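Local coordinates for protein Lpg2148(MvcA) (Legionella pneumophila subsp. pneumophila str. Philadelphia 1, PDB 6K11) that probably regulates the host ubiquitin-conjugating enzyme UBE2N through a deamidase-type activity that removes ubiquitin from it, at residues 46-49 with 50-53; 56-59 with 60-64; 361-364 with 365-369. One frame throughout, in Å; residues are numbered along the deposited sequence.

Contact 1 of 3, residues 46-49 with 50-53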
loop_
_atom_site.group_PDB
_atom_site.type_symbol
_atom_site.label_atom_id
_atom_site.label_comp_id
_atom_site.label_asym_id
_atom_site.label_seq_id
_atom_site.Cartn_x
_atom_site.Cartn_y
_atom_site.Cartn_z
ATOM N N THR A 46 11.917 -27.001 -18.333
ATOM C CA THR A 46 11.976 -28.440 -18.571
ATOM C C THR A 46 10.595 -29.084 -18.604
ATOM O O THR A 46 10.500 -30.305 -18.770
ATOM C CB THR A 46 12.831 -29.131 -17.499
ATOM O OG1 THR A 46 12.038 -29.336 -16.323
ATOM C CG2 THR A 46 14.053 -28.296 -17.144
ATOM N N GLY A 47 9.530 -28.298 -18.449
ATOM C CA GLY A 47 8.176 -28.804 -18.394
ATOM C C GLY A 47 7.394 -28.527 -19.661
ATOM O O GLY A 47 7.954 -28.282 -20.735
ATOM N N ASN A 48 6.068 -28.572 -19.529
ATOM C CA ASN A 48 5.160 -28.331 -20.648
ATOM C C ASN A 48 5.041 -26.824 -20.882
ATOM O O ASN A 48 4.386 -26.118 -20.107
ATOM C CB ASN A 48 3.802 -28.965 -20.356
ATOM C CG ASN A 48 2.871 -28.965 -21.562
ATOM O OD1 ASN A 48 2.946 -28.097 -22.436
ATOM N ND2 ASN A 48 1.980 -29.946 -21.609
ATOM N N LEU A 49 5.652 -26.333 -21.968
ATOM C CA LEU A 49 5.732 -24.889 -22.193
ATOM C C LEU A 49 4.385 -24.315 -22.622
ATOM O O LEU A 49 3.939 -23.295 -22.086
ATOM C CB LEU A 49 6.810 -24.570 -23.233
ATOM C CG LEU A 49 8.266 -24.885 -22.870
ATOM C CD1 LEU A 49 9.202 -24.424 -23.983
ATOM C CD2 LEU A 49 8.664 -24.266 -21.531
ATOM N N LYS A 50 3.725 -24.951 -23.594
ATOM C CA LYS A 50 2.441 -24.448 -24.076
ATOM C C LYS A 50 1.390 -24.406 -22.969
ATOM O O LYS A 50 0.543 -23.500 -22.943
ATOM C CB LYS A 50 1.953 -25.310 -25.241
ATOM C CG LYS A 50 0.687 -24.806 -25.917
ATOM C CD LYS A 50 0.655 -25.219 -27.384
ATOM C CE LYS A 50 1.851 -24.663 -28.145
ATOM N NZ LYS A 50 2.164 -25.473 -29.358
ATOM N N GLN A 51 1.437 -25.362 -22.039
ATOM C CA GLN A 51 0.467 -25.404 -20.953
ATOM C C GLN A 51 0.780 -24.361 -19.885
ATOM O O GLN A 51 -0.133 -23.719 -19.346
ATOM C CB GLN A 51 0.435 -26.810 -20.347
ATOM C CG GLN A 51 -0.600 -27.001 -19.264
ATOM C CD GLN A 51 -0.461 -28.342 -18.561
ATOM O OE1 GLN A 51 0.524 -29.061 -18.755
ATOM N NE2 GLN A 51 -1.451 -28.684 -17.735
ATOM N N GLN A 52 2.063 -24.178 -19.570
ATOM C CA GLN A 52 2.440 -23.158 -18.601
ATOM C C GLN A 52 2.112 -21.762 -19.118
ATOM O O GLN A 52 1.641 -20.909 -18.357
ATOM C CB GLN A 52 3.924 -23.280 -18.269
ATOM C CG GLN A 52 4.248 -24.461 -17.362
ATOM C CD GLN A 52 5.730 -24.598 -17.095
ATOM O OE1 GLN A 52 6.235 -24.139 -16.065
ATOM N NE2 GLN A 52 6.438 -25.242 -18.018
ATOM N N ILE A 53 2.336 -21.517 -20.410
ATOM C CA ILE A 53 2.000 -20.216 -20.985
ATOM C C ILE A 53 0.501 -19.958 -20.860
ATOM O O ILE A 53 0.074 -18.866 -20.466
ATOM C CB ILE A 53 2.471 -20.138 -22.449
ATOM C CG1 ILE A 53 4.006 -20.202 -22.522
ATOM C CG2 ILE A 53 1.932 -18.870 -23.122
ATOM C CD1 ILE A 53 4.552 -20.471 -23.924
HETATM O O HOH W 1 4.894 -27.288 -24.873
#
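Asn48 meets Gln51 and Gln52 at the start of helix 49-64, where it is the N-cap residue. Its side-chain oxygen does the capping: OD1 of Asn48 accepts from the backbone N of Gln51 at 3.1 Å. The donor sits well above the plane of the side-chain amide, so the bond meets the face of the carboxamide and not a lone pair. CG of Asn48, anti to the backbone N (chi1 -170°), sits beside the carbonyl carbon, which brings OD1 to the N-H of Gln51. Water 1 adds a second link there, donating to Asn48 OD1 at 3.2 Å and accepting from Lys50 N at 2.9 Å.

The Asn48 and Gln51 side chains run across each other at about a right angle, and their amide planes are turned 71° apart. Asn48 CG rests 3.5 Å from Gln51 CB. Although ND2 of Asn48 comes near OE1 of Gln51, the angle is too poor for a hydrogen bond, so this pair meets by packing.

Gln52 engages the backbone of the cap residue instead. Both the N and the NE2 of Gln52 donate to Asn48 O, each at 3.1 Å, and they arrive from opposite faces of the carbonyl plane. NE2 stands 76° out of that plane, whereas Asn48 O lies almost within the plane of the Gln52 amide. The other end of this amide is held too, since Gln52 OE1 accepts from Asn44 N in the preceding loop. Further along, the Ile53 side chain touches Leu377 and Leu381 of helix 358-381, while its backbone N donates to Leu49 O at 2.9 Å and its CG1 lies 3.1 Å from that same oxygen.

Contact 2 of 3, residues 56-59 with 60-64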
loop_
_atom_site.group_PDB
_atom_site.type_symbol
_atom_site.label_atom_id
_atom_site.label_comp_id
_atom_site.label_asym_id
_atom_site.label_seq_id
_atom_site.Cartn_x
_atom_site.Cartn_y
_atom_site.Cartn_z
ATOM N N GLU A 56 -0.167 -18.984 -17.263
ATOM C CA GLU A 56 0.253 -17.643 -16.868
ATOM C C GLU A 56 -0.624 -16.579 -17.509
ATOM O O GLU A 56 -0.925 -15.556 -16.883
ATOM C CB GLU A 56 1.719 -17.415 -17.232
ATOM C CG GLU A 56 2.688 -18.225 -16.398
ATOM C CD GLU A 56 2.661 -17.831 -14.935
ATOM O OE1 GLU A 56 2.330 -16.664 -14.628
ATOM O OE2 GLU A 56 2.980 -18.687 -14.087
ATOM N N VAL A 57 -1.043 -16.797 -18.753
ATOM C CA VAL A 57 -1.899 -15.821 -19.419
ATOM C C VAL A 57 -3.250 -15.741 -18.714
ATOM O O VAL A 57 -3.775 -14.650 -18.459
ATOM C CB VAL A 57 -2.041 -16.163 -20.912
ATOM C CG1 VAL A 57 -3.095 -15.290 -21.566
ATOM C CG2 VAL A 57 -0.671 -15.993 -21.628
ATOM N N SER A 58 -3.823 -16.899 -18.373
ATOM C CA SER A 58 -5.100 -16.922 -17.663
ATOM C C SER A 58 -5.010 -16.176 -16.335
ATOM O O SER A 58 -5.889 -15.370 -15.998
ATOM C CB SER A 58 -5.548 -18.371 -17.438
ATOM O OG SER A 58 -6.644 -18.428 -16.526
ATOM N N LYS A 59 -3.946 -16.432 -15.568
ATOM C CA LYS A 59 -3.789 -15.797 -14.262
ATOM C C LYS A 59 -3.798 -14.273 -14.381
ATOM O O LYS A 59 -4.525 -13.584 -13.653
ATOM C CB LYS A 59 -2.497 -16.290 -13.612
ATOM C CG LYS A 59 -2.078 -15.541 -12.348
ATOM C CD LYS A 59 -0.905 -16.257 -11.674
ATOM C CE LYS A 59 -0.008 -15.293 -10.904
ATOM N NZ LYS A 59 1.293 -15.936 -10.543
ATOM N N VAL A 60 -3.017 -13.732 -15.317
ATOM C CA VAL A 60 -2.921 -12.282 -15.477
ATOM C C VAL A 60 -4.233 -11.706 -15.997
ATOM O O VAL A 60 -4.703 -10.666 -15.521
ATOM C CB VAL A 60 -1.736 -11.940 -16.401
ATOM C CG1 VAL A 60 -1.781 -10.471 -16.810
ATOM C CG2 VAL A 60 -0.430 -12.283 -15.715
ATOM N N CYS A 61 -4.854 -12.368 -16.970
ATOM C CA CYS A 61 -6.089 -11.835 -17.524
ATOM C C CYS A 61 -7.237 -11.929 -16.521
ATOM O O CYS A 61 -8.154 -11.093 -16.556
ATOM C CB CYS A 61 -6.406 -12.545 -18.841
ATOM S SG CYS A 61 -5.089 -12.198 -20.091
ATOM N N HIS A 62 -7.193 -12.919 -15.618
ATOM C CA HIS A 62 -8.068 -12.904 -14.445
ATOM C C HIS A 62 -7.901 -11.614 -13.656
ATOM O O HIS A 62 -8.880 -10.927 -13.362
ATOM C CB HIS A 62 -7.759 -14.086 -13.529
ATOM C CG HIS A 62 -8.682 -15.245 -13.694
ATOM N ND1 HIS A 62 -8.532 -16.177 -14.697
ATOM C CD2 HIS A 62 -9.742 -15.654 -12.953
ATOM C CE1 HIS A 62 -9.471 -17.102 -14.580
ATOM N NE2 HIS A 62 -10.217 -16.808 -13.531
ATOM N N MET A 63 -6.660 -11.296 -13.280
ATOM C CA MET A 63 -6.385 -10.122 -12.459
ATOM C C MET A 63 -6.827 -8.825 -13.136
ATOM O O MET A 63 -7.259 -7.891 -12.446
ATOM C CB MET A 63 -4.893 -10.070 -12.105
ATOM C CG MET A 63 -4.405 -11.306 -11.338
ATOM S SD MET A 63 -2.686 -11.204 -10.763
ATOM C CE MET A 63 -1.828 -10.687 -12.246
ATOM N N MET A 64 -6.749 -8.747 -14.474
ATOM C CA MET A 64 -7.205 -7.542 -15.168
ATOM C C MET A 64 -8.709 -7.299 -15.019
ATOM O O MET A 64 -9.159 -6.166 -15.218
ATOM C CB MET A 64 -6.844 -7.609 -16.655
ATOM C CG MET A 64 -5.343 -7.672 -16.921
ATOM S SD MET A 64 -4.678 -6.015 -17.063
ATOM C CE MET A 64 -5.313 -5.615 -18.688
#
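The imidazole of His62 turns back along the helix to Ser58, and its ND1 donates to the backbone oxygen of Ser58 at 3.1 Å. Ser58 O lies at the edge of the ring, close to its plane, so the ring is aimed well. Seen from the carbonyl, however, ND1 stands above the C=O plane and off the lone pairs. The bond is also moderately bent, with an N-H...O angle of 146°. Two torsions set this up: chi1 of His62 is -99°, well displaced from a staggered value, and chi2 of 82° turns the ND1 edge towards the preceding turn. Ser58 O is thereby gripped twice by one residue, because the backbone N of His62 also donates to it, at 2.8 Å.

These side chains ride on an alpha-helix, the second half of helix 49-64, whose i to i+4 backbone ladder includes Val60 N to Glu56 O at 3.2 Å and Cys61 N to Val57 O at 2.9 Å. Cys61 carries SG beside its own backbone N, anti to the carbonyl carbon, and this returns the sulfur over the preceding turn. There SG lies 3.2 Å from Val57 O and makes an apolar contact with Val57 CG1 at 4.0 Å. Both residues also touch Lys370 of helix 358-381, which places the pair at the packing between the two helices. Val60, one residue before Cys61, touches Met373 of that helix and Gln35 of helix 28-39; the CG2 branch of Val60 comes within 3.5 Å of Glu56 O.

CG of Met63 lies 3.3 Å from Lys59 O, the closest approach of that side chain to the preceding turn.

Contact 3 of 3, residues 361-364 with 365-369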
loop_
_atom_site.group_PDB
_atom_site.type_symbol
_atom_site.label_atom_id
_atom_site.label_comp_id
_atom_site.label_asym_id
_atom_site.label_seq_id
_atom_site.Cartn_x
_atom_site.Cartn_y
_atom_site.Cartn_z
ATOM N N LYS A 361 -13.970 0.290 -25.565
ATOM C CA LYS A 361 -12.552 0.627 -25.656
ATOM C C LYS A 361 -11.740 -0.104 -24.597
ATOM O O LYS A 361 -10.606 -0.531 -24.857
ATOM C CB LYS A 361 -12.359 2.142 -25.527
ATOM C CG LYS A 361 -13.081 2.988 -26.580
ATOM C CD LYS A 361 -12.587 4.448 -26.529
ATOM C CE LYS A 361 -13.402 5.370 -27.446
ATOM N NZ LYS A 361 -13.231 5.019 -28.877
ATOM N N VAL A 362 -12.296 -0.262 -23.391
ATOM C CA VAL A 362 -11.583 -1.018 -22.354
ATOM C C VAL A 362 -11.375 -2.464 -22.798
ATOM O O VAL A 362 -10.286 -3.028 -22.619
ATOM C CB VAL A 362 -12.327 -0.924 -21.001
ATOM C CG1 VAL A 362 -11.716 -1.885 -19.969
ATOM C CG2 VAL A 362 -12.285 0.522 -20.467
ATOM N N GLU A 363 -12.398 -3.073 -23.426
ATOM C CA GLU A 363 -12.252 -4.439 -23.940
ATOM C C GLU A 363 -11.220 -4.512 -25.065
ATOM O O GLU A 363 -10.485 -5.497 -25.172
ATOM C CB GLU A 363 -13.587 -4.986 -24.445
ATOM C CG GLU A 363 -14.604 -5.328 -23.327
ATOM C CD GLU A 363 -14.018 -6.236 -22.265
ATOM O OE1 GLU A 363 -13.648 -7.395 -22.597
ATOM O OE2 GLU A 363 -13.902 -5.786 -21.100
ATOM N N ASN A 364 -11.180 -3.499 -25.938
ATOM C CA ASN A 364 -10.135 -3.462 -26.965
ATOM C C ASN A 364 -8.750 -3.444 -26.328
ATOM O O ASN A 364 -7.842 -4.170 -26.763
ATOM C CB ASN A 364 -10.336 -2.240 -27.861
ATOM C CG ASN A 364 -9.188 -2.035 -28.858
ATOM O OD1 ASN A 364 -8.306 -1.178 -28.656
ATOM N ND2 ASN A 364 -9.200 -2.816 -29.939
ATOM N N TYR A 365 -8.577 -2.619 -25.288
ATOM C CA TYR A 365 -7.299 -2.520 -24.591
ATOM C C TYR A 365 -6.917 -3.848 -23.941
ATOM O O TYR A 365 -5.769 -4.302 -24.050
ATOM C CB TYR A 365 -7.392 -1.412 -23.544
ATOM C CG TYR A 365 -6.114 -1.109 -22.812
ATOM C CD1 TYR A 365 -5.155 -0.249 -23.367
ATOM C CD2 TYR A 365 -5.874 -1.637 -21.553
ATOM C CE1 TYR A 365 -3.987 0.032 -22.681
ATOM C CE2 TYR A 365 -4.724 -1.346 -20.858
ATOM C CZ TYR A 365 -3.780 -0.511 -21.430
ATOM O OH TYR A 365 -2.632 -0.247 -20.727
ATOM N N ARG A 366 -7.864 -4.462 -23.222
ATOM C CA ARG A 366 -7.610 -5.761 -22.599
ATOM C C ARG A 366 -7.246 -6.815 -23.635
ATOM O O ARG A 366 -6.341 -7.625 -23.410
ATOM C CB ARG A 366 -8.843 -6.231 -21.824
ATOM C CG ARG A 366 -9.106 -5.531 -20.517
ATOM C CD ARG A 366 -10.546 -5.831 -20.094
ATOM N NE ARG A 366 -10.749 -5.490 -18.694
ATOM C CZ ARG A 366 -11.916 -5.558 -18.060
ATOM N NH1 ARG A 366 -13.018 -5.954 -18.700
ATOM N NH2 ARG A 366 -11.970 -5.229 -16.777
ATOM N N ASN A 367 -7.974 -6.853 -24.752
ATOM C CA ASN A 367 -7.730 -7.895 -25.747
ATOM C C ASN A 367 -6.357 -7.723 -26.394
ATOM O O ASN A 367 -5.661 -8.711 -26.662
ATOM C CB ASN A 367 -8.840 -7.897 -26.804
ATOM C CG ASN A 367 -10.205 -8.320 -26.224
ATOM O OD1 ASN A 367 -10.286 -8.801 -25.101
ATOM N ND2 ASN A 367 -11.265 -8.126 -26.988
ATOM N N ARG A 368 -5.933 -6.474 -26.618
ATOM C CA ARG A 368 -4.622 -6.240 -27.212
ATOM C C ARG A 368 -3.499 -6.533 -26.226
ATOM O O ARG A 368 -2.438 -7.006 -26.634
ATOM C CB ARG A 368 -4.519 -4.800 -27.740
ATOM C CG ARG A 368 -5.441 -4.526 -28.930
ATOM C CD ARG A 368 -5.737 -3.031 -29.122
ATOM N NE ARG A 368 -4.529 -2.228 -29.301
ATOM C CZ ARG A 368 -4.545 -0.929 -29.585
ATOM N NH1 ARG A 368 -5.708 -0.297 -29.720
ATOM N NH2 ARG A 368 -3.407 -0.262 -29.728
ATOM N N ALA A 369 -3.709 -6.288 -24.925
ATOM C CA ALA A 369 -2.689 -6.641 -23.938
ATOM C C ALA A 369 -2.533 -8.154 -23.828
ATOM O O ALA A 369 -1.414 -8.665 -23.684
ATOM C CB ALA A 369 -3.032 -6.039 -22.569
HETATM O O HOH W 2 -11.741 -9.049 -22.729
#
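Glu363 OE2 receives NH1 of Arg366 at 2.6 Å in an i to i+3 salt bridge along helix 358-381. NH1 comes nearly in line with the carboxylate C-O bond, but the N-H...O angle is only 135°, and the carboxylate and guanidinium planes stand 78° apart. The carboxylate is brought there by a bend at chi2 of Glu363, whereas Arg366 stays extended from CG to NE. Val362 CG1 covers one face of the same guanidinium, 3.9 Å from NE of Arg366 and offset toward its rim. Arg366 NH2 makes a polar contact, weak at best, with Met64 O of helix 49-64. The remaining carboxylate oxygen is tied to the next side chain through water 2, which donates both to Glu363 OE1 and, at 2.8 Å, to Asn367 OD1.

A second, i to i+4, pair follows. Arg368 NH1 donates to Asn364 OD1 at 2.9 Å, in the plane of the amide carbonyl and on a lone pair, with an N-H...O angle of 152°. A bend at chi3 swings the Arg368 guanidinium round to the asparagine, and CD of Arg368 rests 3.6 Å from Asn364 ND2. Pro354 and His353 of the preceding loop touch Asn364.

The two arginines thus differ in their partners: Arg366 has a carboxylate that probably offsets its charge, while Arg368 meets a neutral amide whose oxygen its positive charge would polarise.

How the contacts relate
Contacts 1 and 2 follow one another on helix 49-64, the first at its start and the second towards its far end, with centres 16 Å apart. Contact 3 belongs to helix 358-381, which packs antiparallel to helix 49-64: the touches run from the C-terminal end of helix 358-381, beside contact 1, back to its middle, beside contact 2, and contact 3 is reached at Met64 and Arg366. There contacts 2 and 3 meet directly, Arg366 NH2 lying 3.3 Å from Met64 O, and their centres are 13 Å apart. Contacts 1 and 3 do not touch, their nearest atoms being about 11 Å apart.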